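Local coordinates for protein ethylbenzene dehydrogenase alpha-subunit (Aromatoleum aromaticum, PDB 2IVF) that forms the alpha subunit of a molybdenum enzyme of the molybdopterin oxidoreductase family, holding two pterin guanine dinucleotides, a molybdenum atom and an iron-sulfur cluster, at residues V278-P283 with P287-A292; R322-E327 with G469-P474; L606-N609 with R613-S616. One frame throughout, in Å; residues are numbered along the deposited sequence.

How the contacts relate
All three contacts belong to the molybdopterin oxidoreductase part of the chain and come one after another in sequence, each closing before the next opens. Contacts 1 and 3 each hold one of the two dinucleotides: contact 1 meets the guanine end of MGD, contact 3 the diphosphate and pterin of MD1. Their centres are 29 Å apart, and the side chain of Arg613 in contact 3 is about 8 Å from the molybdenum atom. Contact 2 packs a short helix against a loop, its centre 26 Å from that of contact 1 and 40 Å from that of contact 3; contacts 2 and 3 lie on opposite sides of the chain's centre. No two of the three touch.

Contact 1 of 3, residues V278-P283 with P287-A292; sequences VVVIAP and PTTPAA. With MGD (2-amino-5,6-dimercapto-7-methyl-3,7,8a,9-tetrahydro-8-oxa-1,3,9,10-tetraaza-anthracen-4-one guanosine dinucleotide), chain M.
With CG1 anti to the backbone N (chi1 169°), Val280 sets its two methyls against different parts of 287-292: CG2 meets Ala292 CB at 3.6 Å, while CG1 reaches CG2 of Thr289 at 3.9 Å. Thr289 answers by placing OG1 between its own N and carbonyl carbon (chi1 59°), which leaves CG2 beside the backbone N and directed at the valine; the two side chains cross at about a right angle. OG1 itself bonds to Asn286 O. Val278, two residues earlier on the strand, lays CG1 against the Ala291 carbonyl, 3.3 Å from its O, and at 4.1 Å from Ala292 CB. Ala291 O, buried here, has no hydrogen-bonding partner in the model. Because no hydrogen bond joins the two segments, apolar packing carries the contact, and the turn at 289-291 is held from within by Ala291 N to Thr288 O and Ala292 N to Thr289 O. Phe144 of the beta subunit packs on Thr289 and Pro290.

At the end of the strand the chain meets the cofactor. Ile281 O accepts a bond from MGD N2 (2.8 Å, N-H...O 153°), and Pro283 CD rests 3.3 Å from C4 of the guanine. A nucleotide held at the carboxyl end of a parallel strand, here 277-281 in a four-stranded parallel sheet, is characteristic of Rossmann-like alpha/beta folds, and this site receives the guanine of MGD.

Contact 2 of 3, residues R322-E327 with G469-P474; sequences RQFVCE and GNWGKP
Gly469 CA lies over one face of the Phe324 ring, 3.4 Å from its centroid and only 9° off the ring normal, a CH-pi contact, while the edge of the same ring is turned to the face of Trp471. The glycine belongs to a Schellman motif, the turn that ends the preceding helix: its positive phi favours a residue without a side chain, and the bare CA can settle over the middle of the ring. Between the phenyl and the five-membered ring of Trp471 the stack is T-shaped, or edge-to-face, with the planes at 66° and the centroids 4.6 Å apart. Phe324 CZ stands over the indole face, offset toward its rim, and comes within 3.4 Å of Trp471 CE2; CE1 follows alongside over CE2 and CZ2.

A chi1 of -175° swings the Phe324 ring away from its backbone N and out toward the loop. On the helix side the contact is almost all this one side chain. No hydrogen bond crosses between the segments, and the packing joins the short helix 322-328 to the loop that follows helix 454-467. Phe799 of helix 796-800 also packs on Phe324, and Phe232 makes a second edge-to-face pair with Trp471. NE1, whose N-H lies in the indole plane, bonds to Gln328 OE1, one residue beyond 322-327. Within the loop, Lys473 reaches back to Gly469, its NZ 2.8 Å from the carbonyl O and on a lone pair in the carbonyl plane.

Contact 3 of 3, residues L606-N609 with R613-S616; sequences LSQN and RKRS. With MD1 (phosphoric acid 4-(2-amino-4-oxo-3,4,5,6,-tetrahydro-pteridin-6-yl)-2-hydroxy-3,4-dimercapto-but-3-en-yl ester guanylate ester), chain N.
Arg613 runs from the Asn609 carbonyl to the diphosphate of MD1. Its CB lies 3.4 Å from Asn609 O, the atom that also accepts the bond from Arg613 N (3.0 Å, 160°). CG and CD continue beside the ligand, CG near C7 and O3A, and a bend at chi3 (-76°) then turns the guanidinium so that one edge meets the phosphate. NE gives its hydrogen to O2B at 3.1 Å, with a weak second approach to O3A; NH2 bonds to O1B at 2.9 Å and 157°. PB lies in the plane at the guanidinium edge, and NE and NH2 hold two of its oxygens. NH1 faces elsewhere, toward Asp220 and Ala190 O.

Gln608 OE1 takes a bond from Lys614 NZ at 2.9 Å, the donor standing above the carbonyl plane; NZ is also paired with Asp220 and Asp189. Asn609 ND2 holds O2A of the other phosphate at 2.9 Å and also bonds Asp922 OD1, while its OD1 is bonded to Ser642 OG. Arg615 lays a guanidinium face against N8 of the pterin.

This cationic, diphosphate-binding site lies just past strand 602-606 of the mixed sheet, with the short helix 610-613 joining the two segments, helix 217-221 packed on Arg613, and helix 617-625 following Ser616.

Contact 1 of 3, residues V278-P283 with P287-A292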
loop_
_atom_site.group_PDB
_atom_site.type_symbol
_atom_site.label_atom_id
_atom_site.label_comp_id
_atom_site.label_asym_id
_atom_site.label_seq_id
_atom_site.Cartn_x
_atom_site.Cartn_y
_atom_site.Cartn_z
ATOM N N VAL A 278 -20.084 6.407 9.643
ATOM C CA VAL A 278 -19.096 6.419 8.555
ATOM C C VAL A 278 -19.742 5.963 7.280
ATOM O O VAL A 278 -20.309 4.863 7.192
ATOM C CB VAL A 278 -17.872 5.550 8.897
ATOM C CG1 VAL A 278 -16.930 5.430 7.687
ATOM C CG2 VAL A 278 -17.157 6.103 10.214
ATOM N N VAL A 279 -19.617 6.824 6.287
ATOM C CA VAL A 279 -20.183 6.626 4.993
ATOM C C VAL A 279 -19.073 6.603 3.934
ATOM O O VAL A 279 -18.227 7.501 3.889
ATOM C CB VAL A 279 -21.153 7.712 4.623
ATOM C CG1 VAL A 279 -21.770 7.383 3.248
ATOM C CG2 VAL A 279 -22.188 7.891 5.795
ATOM N N VAL A 280 -19.085 5.577 3.088
ATOM C CA VAL A 280 -18.151 5.503 1.955
ATOM C C VAL A 280 -18.980 5.696 0.732
ATOM O O VAL A 280 -19.904 4.916 0.496
ATOM C CB VAL A 280 -17.356 4.162 1.900
ATOM C CG1 VAL A 280 -16.609 3.995 0.595
ATOM C CG2 VAL A 280 -16.366 4.050 3.103
ATOM N N ILE A 281 -18.695 6.777 0.002
ATOM C CA ILE A 281 -19.332 7.036 -1.282
ATOM C C ILE A 281 -18.330 6.561 -2.338
ATOM O O ILE A 281 -17.247 7.148 -2.514
ATOM C CB ILE A 281 -19.666 8.524 -1.500
ATOM C CG1 ILE A 281 -20.476 9.074 -0.347
ATOM C CG2 ILE A 281 -20.413 8.692 -2.845
ATOM C CD1 ILE A 281 -20.709 10.585 -0.434
ATOM N N ALA A 282 -18.677 5.460 -3.004
ATOM C CA ALA A 282 -17.807 4.824 -3.969
ATOM C C ALA A 282 -18.696 4.026 -4.916
ATOM O O ALA A 282 -19.697 3.431 -4.478
ATOM C CB ALA A 282 -16.795 3.883 -3.287
ATOM N N PRO A 283 -18.280 3.907 -6.160
ATOM C CA PRO A 283 -19.065 3.069 -7.063
ATOM C C PRO A 283 -18.990 1.608 -6.657
ATOM O O PRO A 283 -20.022 0.929 -6.650
ATOM C CB PRO A 283 -18.464 3.336 -8.439
ATOM C CG PRO A 283 -17.275 4.125 -8.221
ATOM C CD PRO A 283 -17.166 4.579 -6.819
ATOM N N PRO A 287 -12.287 -0.998 -0.730
ATOM C CA PRO A 287 -11.493 -1.551 0.380
ATOM C C PRO A 287 -11.585 -0.834 1.717
ATOM O O PRO A 287 -11.139 -1.394 2.710
ATOM C CB PRO A 287 -10.059 -1.552 -0.170
ATOM C CG PRO A 287 -10.257 -1.706 -1.638
ATOM C CD PRO A 287 -11.456 -0.790 -1.922
ATOM N N THR A 288 -12.179 0.363 1.745
ATOM C CA THR A 288 -12.335 1.142 2.988
ATOM C C THR A 288 -13.655 0.789 3.692
ATOM O O THR A 288 -13.893 1.163 4.841
ATOM C CB THR A 288 -12.168 2.624 2.650
ATOM O OG1 THR A 288 -10.859 2.822 2.060
ATOM C CG2 THR A 288 -12.267 3.529 3.872
ATOM N N THR A 289 -14.519 0.034 3.008
ATOM C CA THR A 289 -15.846 -0.263 3.561
ATOM C C THR A 289 -15.905 -1.090 4.828
ATOM O O THR A 289 -16.924 -1.132 5.460
ATOM C CB THR A 289 -16.771 -0.876 2.490
ATOM O OG1 THR A 289 -16.194 -2.098 1.974
ATOM C CG2 THR A 289 -17.020 0.174 1.378
ATOM N N PRO A 290 -14.831 -1.792 5.187
ATOM C CA PRO A 290 -14.853 -2.446 6.508
ATOM C C PRO A 290 -14.990 -1.509 7.684
ATOM O O PRO A 290 -15.424 -1.944 8.759
ATOM C CB PRO A 290 -13.485 -3.122 6.570
ATOM C CG PRO A 290 -13.187 -3.408 5.089
ATOM C CD PRO A 290 -13.641 -2.169 4.415
ATOM N N ALA A 291 -14.585 -0.258 7.492
ATOM C CA ALA A 291 -14.847 0.788 8.471
ATOM C C ALA A 291 -16.169 1.555 8.311
ATOM O O ALA A 291 -16.429 2.474 9.077
ATOM C CB ALA A 291 -13.679 1.768 8.500
ATOM N N ALA A 292 -17.003 1.173 7.353
ATOM C CA ALA A 292 -18.176 1.969 7.022
ATOM C C ALA A 292 -19.480 1.385 7.552
ATOM O O ALA A 292 -19.709 0.167 7.523
ATOM C CB ALA A 292 -18.269 2.162 5.513
HETATM P PB MGD M . -7.815 7.154 -4.924
HETATM O O1B MGD M . -6.867 6.064 -4.567
HETATM O O2B MGD M . -7.810 7.559 -6.353
HETATM O O3B MGD M . -7.686 8.482 -4.083
HETATM O O3A MGD M . -5.563 8.366 -2.680
HETATM P PA MGD M . -7.108 8.756 -2.589
HETATM O O1A MGD M . -7.680 7.873 -1.568
HETATM O O2A MGD M . -7.250 10.190 -2.416
HETATM O "O5'" MGD M . -9.314 6.715 -4.543
HETATM C "C5'" MGD M . -9.818 5.459 -5.021
HETATM C "C4'" MGD M . -11.329 5.391 -4.820
HETATM O "O4'" MGD M . -11.976 6.314 -5.685
HETATM C "C3'" MGD M . -11.695 4.043 -5.395
HETATM O "O3'" MGD M . -11.685 3.115 -4.316
HETATM C "C2'" MGD M . -13.106 4.281 -5.948
HETATM O "O2'" MGD M . -14.062 3.521 -5.185
HETATM C "C1'" MGD M . -13.313 5.795 -5.770
HETATM N N9 MGD M . -13.979 6.337 -6.978
HETATM C C8 MGD M . -13.597 6.233 -8.260
HETATM N N7 MGD M . -14.438 6.900 -9.060
HETATM C C5 MGD M . -15.371 7.454 -8.244
HETATM C C6 MGD M . -16.513 8.224 -8.413
HETATM O O6 MGD M . -16.964 8.595 -9.504
HETATM N N1 MGD M . -17.211 8.603 -7.263
HETATM C C2 MGD M . -16.859 8.236 -5.955
HETATM N N2 MGD M . -17.625 8.646 -4.887
HETATM N N3 MGD M . -15.740 7.512 -5.815
HETATM C C4 MGD M . -15.034 7.111 -6.916
HETATM C C10 MGD M . -4.713 8.992 -3.569
HETATM C C11 MGD M . -3.461 9.395 -2.829
HETATM O O11 MGD M . -2.917 8.265 -2.282
HETATM C C12 MGD M . -2.440 10.176 -3.669
HETATM S S12 MGD M . -2.938 11.295 -4.931
HETATM C C13 MGD M . -1.099 10.006 -3.431
HETATM S S13 MGD M . 0.047 10.907 -4.360
HETATM C C14 MGD M . -0.627 9.039 -2.400
HETATM N N15 MGD M . -0.226 7.803 -3.131
HETATM C C16 MGD M . -0.299 6.535 -2.522
HETATM C C17 MGD M . 0.195 5.396 -3.104
HETATM O O17 MGD M . 0.726 5.419 -4.241
HETATM N N18 MGD M . 0.059 4.182 -2.400
HETATM C C19 MGD M . -0.514 4.101 -1.169
HETATM N N19 MGD M . -0.596 2.888 -0.588
HETATM N N20 MGD M . -1.017 5.230 -0.650
HETATM C C21 MGD M . -0.893 6.414 -1.271
HETATM N N22 MGD M . -1.413 7.570 -0.698
HETATM C C23 MGD M . -1.827 8.705 -1.470
#

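Contact 2 of 3, residues R322-E327 with G469-P474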
loop_
_atom_site.group_PDB
_atom_site.type_symbol
_atom_site.label_atom_id
_atom_site.label_comp_id
_atom_site.label_asym_id
_atom_site.label_seq_id
_atom_site.Cartn_x
_atom_site.Cartn_y
_atom_site.Cartn_z
ATOM N N ARG A 322 -30.032 28.486 7.846
ATOM C CA ARG A 322 -30.317 29.714 7.126
ATOM C C ARG A 322 -29.278 30.785 7.397
ATOM O O ARG A 322 -28.816 31.460 6.472
ATOM C CB ARG A 322 -31.705 30.242 7.501
ATOM C CG ARG A 322 -32.121 31.486 6.746
ATOM C CD ARG A 322 -33.571 31.908 7.073
ATOM N NE ARG A 322 -34.512 30.939 6.520
ATOM C CZ ARG A 322 -35.115 31.041 5.340
ATOM N NH1 ARG A 322 -34.931 32.093 4.559
ATOM N NH2 ARG A 322 -35.925 30.078 4.956
ATOM N N GLN A 323 -28.911 30.949 8.661
ATOM C CA GLN A 323 -27.970 32.008 9.044
ATOM C C GLN A 323 -26.596 31.833 8.384
ATOM O O GLN A 323 -26.017 32.768 7.845
ATOM C CB GLN A 323 -27.865 32.021 10.559
ATOM C CG GLN A 323 -27.208 33.246 11.155
ATOM C CD GLN A 323 -27.693 33.507 12.579
ATOM O OE1 GLN A 323 -28.671 32.888 13.054
ATOM N NE2 GLN A 323 -27.013 34.415 13.269
ATOM N N PHE A 324 -26.096 30.614 8.416
ATOM C CA PHE A 324 -24.804 30.253 7.851
ATOM C C PHE A 324 -24.821 30.485 6.360
ATOM O O PHE A 324 -23.874 31.049 5.796
ATOM C CB PHE A 324 -24.519 28.775 8.152
ATOM C CG PHE A 324 -23.152 28.292 7.720
ATOM C CD1 PHE A 324 -22.898 27.904 6.404
ATOM C CD2 PHE A 324 -22.120 28.187 8.651
ATOM C CE1 PHE A 324 -21.642 27.453 6.006
ATOM C CE2 PHE A 324 -20.860 27.711 8.269
ATOM C CZ PHE A 324 -20.620 27.336 6.954
ATOM N N VAL A 325 -25.887 30.028 5.704
ATOM C CA VAL A 325 -26.027 30.209 4.256
ATOM C C VAL A 325 -26.027 31.692 3.883
ATOM O O VAL A 325 -25.336 32.142 2.974
ATOM C CB VAL A 325 -27.279 29.462 3.771
ATOM C CG1 VAL A 325 -27.953 30.118 2.579
ATOM C CG2 VAL A 325 -26.913 28.006 3.498
ATOM N N CYS A 326 -26.774 32.459 4.634
ATOM C CA CYS A 326 -26.905 33.884 4.387
ATOM C C CYS A 326 -25.619 34.625 4.616
ATOM O O CYS A 326 -25.349 35.623 3.978
ATOM C CB CYS A 326 -28.012 34.430 5.267
ATOM S SG CYS A 326 -29.634 34.050 4.594
ATOM N N GLU A 327 -24.793 34.122 5.508
ATOM C CA GLU A 327 -23.555 34.829 5.845
ATOM C C GLU A 327 -22.400 34.408 4.944
ATOM O O GLU A 327 -21.642 35.265 4.454
ATOM C CB GLU A 327 -23.255 34.584 7.330
ATOM C CG GLU A 327 -21.891 34.930 7.847
ATOM C CD GLU A 327 -21.724 34.392 9.266
ATOM O OE1 GLU A 327 -22.324 35.005 10.188
ATOM O OE2 GLU A 327 -21.035 33.352 9.443
ATOM N N GLY A 469 -24.264 24.111 7.250
ATOM C CA GLY A 469 -23.330 24.857 8.086
ATOM C C GLY A 469 -22.105 24.060 8.484
ATOM O O GLY A 469 -21.533 24.292 9.556
ATOM N N ASN A 470 -21.660 23.166 7.607
ATOM C CA ASN A 470 -20.580 22.237 7.963
ATOM C C ASN A 470 -19.210 22.665 7.423
ATOM O O ASN A 470 -18.510 21.909 6.739
ATOM C CB ASN A 470 -20.955 20.792 7.541
ATOM C CG ASN A 470 -21.680 20.056 8.620
ATOM O OD1 ASN A 470 -22.793 19.500 8.405
ATOM N ND2 ASN A 470 -21.071 20.020 9.789
ATOM N N TRP A 471 -18.816 23.883 7.784
ATOM C CA TRP A 471 -17.402 24.275 7.659
ATOM C C TRP A 471 -17.018 25.312 8.667
ATOM O O TRP A 471 -17.885 25.939 9.287
ATOM C CB TRP A 471 -17.006 24.622 6.206
ATOM C CG TRP A 471 -17.507 25.925 5.679
ATOM C CD1 TRP A 471 -17.240 27.169 6.184
ATOM C CD2 TRP A 471 -18.281 26.121 4.491
ATOM N NE1 TRP A 471 -17.828 28.116 5.385
ATOM C CE2 TRP A 471 -18.462 27.498 4.333
ATOM C CE3 TRP A 471 -18.843 25.251 3.545
ATOM C CZ2 TRP A 471 -19.211 28.040 3.286
ATOM C CZ3 TRP A 471 -19.552 25.774 2.484
ATOM C CH2 TRP A 471 -19.748 27.163 2.360
ATOM N N GLY A 472 -15.704 25.425 8.872
ATOM C CA GLY A 472 -15.144 26.362 9.800
ATOM C C GLY A 472 -15.278 26.001 11.259
ATOM O O GLY A 472 -15.032 26.839 12.128
ATOM N N LYS A 473 -15.586 24.725 11.505
ATOM C CA LYS A 473 -15.891 24.229 12.837
ATOM C C LYS A 473 -15.118 22.946 13.124
ATOM O O LYS A 473 -14.728 22.184 12.203
ATOM C CB LYS A 473 -17.387 23.964 12.950
ATOM C CG LYS A 473 -18.274 25.160 12.695
ATOM C CD LYS A 473 -19.736 24.694 12.464
ATOM C CE LYS A 473 -20.620 25.916 12.233
ATOM N NZ LYS A 473 -22.029 25.551 11.968
ATOM N N PRO A 474 -14.819 22.729 14.393
ATOM C CA PRO A 474 -14.194 21.462 14.743
ATOM C C PRO A 474 -14.998 20.314 14.195
ATOM O O PRO A 474 -16.229 20.372 14.201
ATOM C CB PRO A 474 -14.226 21.474 16.266
ATOM C CG PRO A 474 -14.172 22.856 16.636
ATOM C CD PRO A 474 -14.985 23.594 15.570
#

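Contact 3 of 3, residues L606-N609 with R613-S616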
loop_
_atom_site.group_PDB
_atom_site.type_symbol
_atom_site.label_atom_id
_atom_site.label_comp_id
_atom_site.label_asym_id
_atom_site.label_seq_id
_atom_site.Cartn_x
_atom_site.Cartn_y
_atom_site.Cartn_z
ATOM N N LEU A 606 12.893 12.837 -13.070
ATOM C CA LEU A 606 13.218 12.900 -11.658
ATOM C C LEU A 606 11.896 12.779 -10.919
ATOM O O LEU A 606 10.974 13.585 -11.163
ATOM C CB LEU A 606 13.884 14.223 -11.312
ATOM C CG LEU A 606 14.040 14.497 -9.808
ATOM C CD1 LEU A 606 15.005 13.485 -9.118
ATOM C CD2 LEU A 606 14.521 15.967 -9.648
ATOM N N SER A 607 11.770 11.744 -10.106
ATOM C CA SER A 607 10.525 11.470 -9.376
ATOM C C SER A 607 9.281 11.578 -10.294
ATOM O O SER A 607 8.229 12.136 -9.932
ATOM C CB SER A 607 10.406 12.370 -8.148
ATOM O OG SER A 607 11.605 12.299 -7.387
ATOM N N GLN A 608 9.411 10.965 -11.465
ATOM C CA GLN A 608 8.357 10.998 -12.437
ATOM C C GLN A 608 8.554 9.860 -13.418
ATOM O O GLN A 608 9.686 9.509 -13.760
ATOM C CB GLN A 608 8.382 12.339 -13.154
ATOM C CG GLN A 608 7.117 12.642 -13.933
ATOM C CD GLN A 608 7.233 12.533 -15.449
ATOM O OE1 GLN A 608 6.221 12.215 -16.103
ATOM N NE2 GLN A 608 8.449 12.816 -16.036
ATOM N N ASN A 609 7.437 9.311 -13.902
ATOM C CA ASN A 609 7.451 8.069 -14.688
ATOM C C ASN A 609 6.340 8.198 -15.727
ATOM O O ASN A 609 5.289 7.666 -15.531
ATOM C CB ASN A 609 7.200 6.927 -13.670
ATOM C CG ASN A 609 7.334 5.520 -14.236
ATOM O OD1 ASN A 609 7.814 5.303 -15.343
ATOM N ND2 ASN A 609 6.916 4.552 -13.456
ATOM N N ARG A 613 2.263 7.507 -15.739
ATOM C CA ARG A 613 1.643 8.676 -15.150
ATOM C C ARG A 613 0.829 9.456 -16.172
ATOM O O ARG A 613 -0.332 9.793 -15.896
ATOM C CB ARG A 613 2.659 9.633 -14.541
ATOM C CG ARG A 613 1.963 10.828 -13.885
ATOM C CD ARG A 613 2.807 12.058 -13.808
ATOM N NE ARG A 613 3.804 11.920 -12.736
ATOM C CZ ARG A 613 4.474 12.954 -12.238
ATOM N NH1 ARG A 613 4.252 14.170 -12.696
ATOM N NH2 ARG A 613 5.367 12.783 -11.268
ATOM N N LYS A 614 1.406 9.759 -17.328
ATOM C CA LYS A 614 0.632 10.444 -18.371
ATOM C C LYS A 614 -0.453 9.550 -18.911
ATOM O O LYS A 614 -0.221 8.394 -19.270
ATOM C CB LYS A 614 1.453 10.954 -19.550
ATOM C CG LYS A 614 1.986 12.372 -19.394
ATOM C CD LYS A 614 2.851 12.517 -18.167
ATOM C CE LYS A 614 3.646 13.822 -18.243
ATOM N NZ LYS A 614 4.312 14.191 -16.948
ATOM N N ARG A 615 -1.638 10.123 -18.997
ATOM C CA ARG A 615 -2.772 9.427 -19.585
ATOM C C ARG A 615 -2.494 9.275 -21.055
ATOM O O ARG A 615 -2.194 10.268 -21.748
ATOM C CB ARG A 615 -4.089 10.185 -19.379
ATOM C CG ARG A 615 -4.673 10.035 -17.975
ATOM C CD ARG A 615 -3.734 10.494 -16.869
ATOM N NE ARG A 615 -4.419 10.479 -15.574
ATOM C CZ ARG A 615 -3.889 11.015 -14.483
ATOM N NH1 ARG A 615 -2.688 11.581 -14.558
ATOM N NH2 ARG A 615 -4.568 11.006 -13.338
ATOM N N SER A 616 -2.557 8.035 -21.536
ATOM C CA SER A 616 -2.109 7.705 -22.891
ATOM C C SER A 616 -0.627 8.052 -23.210
ATOM O O SER A 616 -0.189 7.947 -24.344
ATOM C CB SER A 616 -3.070 8.295 -23.922
ATOM O OG SER A 616 -4.340 7.701 -23.853
HETATM P PB MD1 N . 5.013 9.343 -10.483
HETATM O O3B MD1 N . 5.279 7.954 -9.773
HETATM O O1B MD1 N . 5.514 10.402 -9.569
HETATM O O2B MD1 N . 5.332 9.319 -11.928
HETATM O O3A MD1 N . 3.429 9.408 -10.432
HETATM C C10 MD1 N . 2.703 9.997 -9.332
HETATM C C11 MD1 N . 1.250 9.670 -9.634
HETATM O O11 MD1 N . 1.120 8.263 -9.235
HETATM C C12 MD1 N . 0.336 10.496 -8.769
HETATM S S12 MD1 N . 0.903 11.308 -7.374
HETATM C C13 MD1 N . -1.009 10.575 -9.027
HETATM S S13 MD1 N . -2.068 11.448 -8.045
HETATM C C14 MD1 N . -1.636 9.925 -10.201
HETATM N N15 MD1 N . -2.642 8.942 -9.980
HETATM C C16 MD1 N . -3.167 8.214 -11.016
HETATM C C15 MD1 N . -4.225 7.371 -10.727
HETATM O O14 MD1 N . -4.697 7.281 -9.562
HETATM N N17 MD1 N . -4.650 6.614 -11.770
HETATM C C17 MD1 N . -4.106 6.745 -13.049
HETATM N N16 MD1 N . -4.621 5.974 -13.996
HETATM N N18 MD1 N . -3.111 7.611 -13.300
HETATM C C20 MD1 N . -2.650 8.340 -12.307
HETATM N N8 MD1 N . -1.680 9.255 -12.565
HETATM C C7 MD1 N . -1.026 10.065 -11.574
HETATM P PA MD1 N . 6.265 6.724 -10.095
HETATM O O1A MD1 N . 6.459 6.034 -8.784
HETATM O O2A MD1 N . 5.661 5.935 -11.193
HETATM O "O5'" MD1 N . 7.624 7.353 -10.598
HETATM C "C5'" MD1 N . 8.418 8.008 -9.615
HETATM C "C4'" MD1 N . 9.803 7.512 -9.688
HETATM O "O4'" MD1 N . 10.433 8.112 -8.562
HETATM C "C1'" MD1 N . 11.457 7.187 -8.196
HETATM N N9 MD1 N . 11.980 7.368 -6.835
HETATM C C4 MD1 N . 13.160 7.914 -6.579
HETATM N N3 MD1 N . 14.081 8.419 -7.434
HETATM C C2 MD1 N . 15.213 8.943 -6.964
HETATM N N2 MD1 N . 16.137 9.467 -7.813
HETATM N N1 MD1 N . 15.447 8.874 -5.605
HETATM C C6 MD1 N . 14.558 8.373 -4.684
HETATM O O6 MD1 N . 14.836 8.425 -3.486
HETATM C C5 MD1 N . 13.347 7.874 -5.188
HETATM N N7 MD1 N . 12.275 7.300 -4.652
HETATM C C8 MD1 N . 11.450 7.008 -5.662
HETATM C "C2'" MD1 N . 10.797 5.816 -8.308
HETATM O "O2'" MD1 N . 11.738 4.733 -8.509
HETATM C "C3'" MD1 N . 9.804 5.995 -9.465
HETATM O "O3'" MD1 N . 10.246 5.321 -10.672
#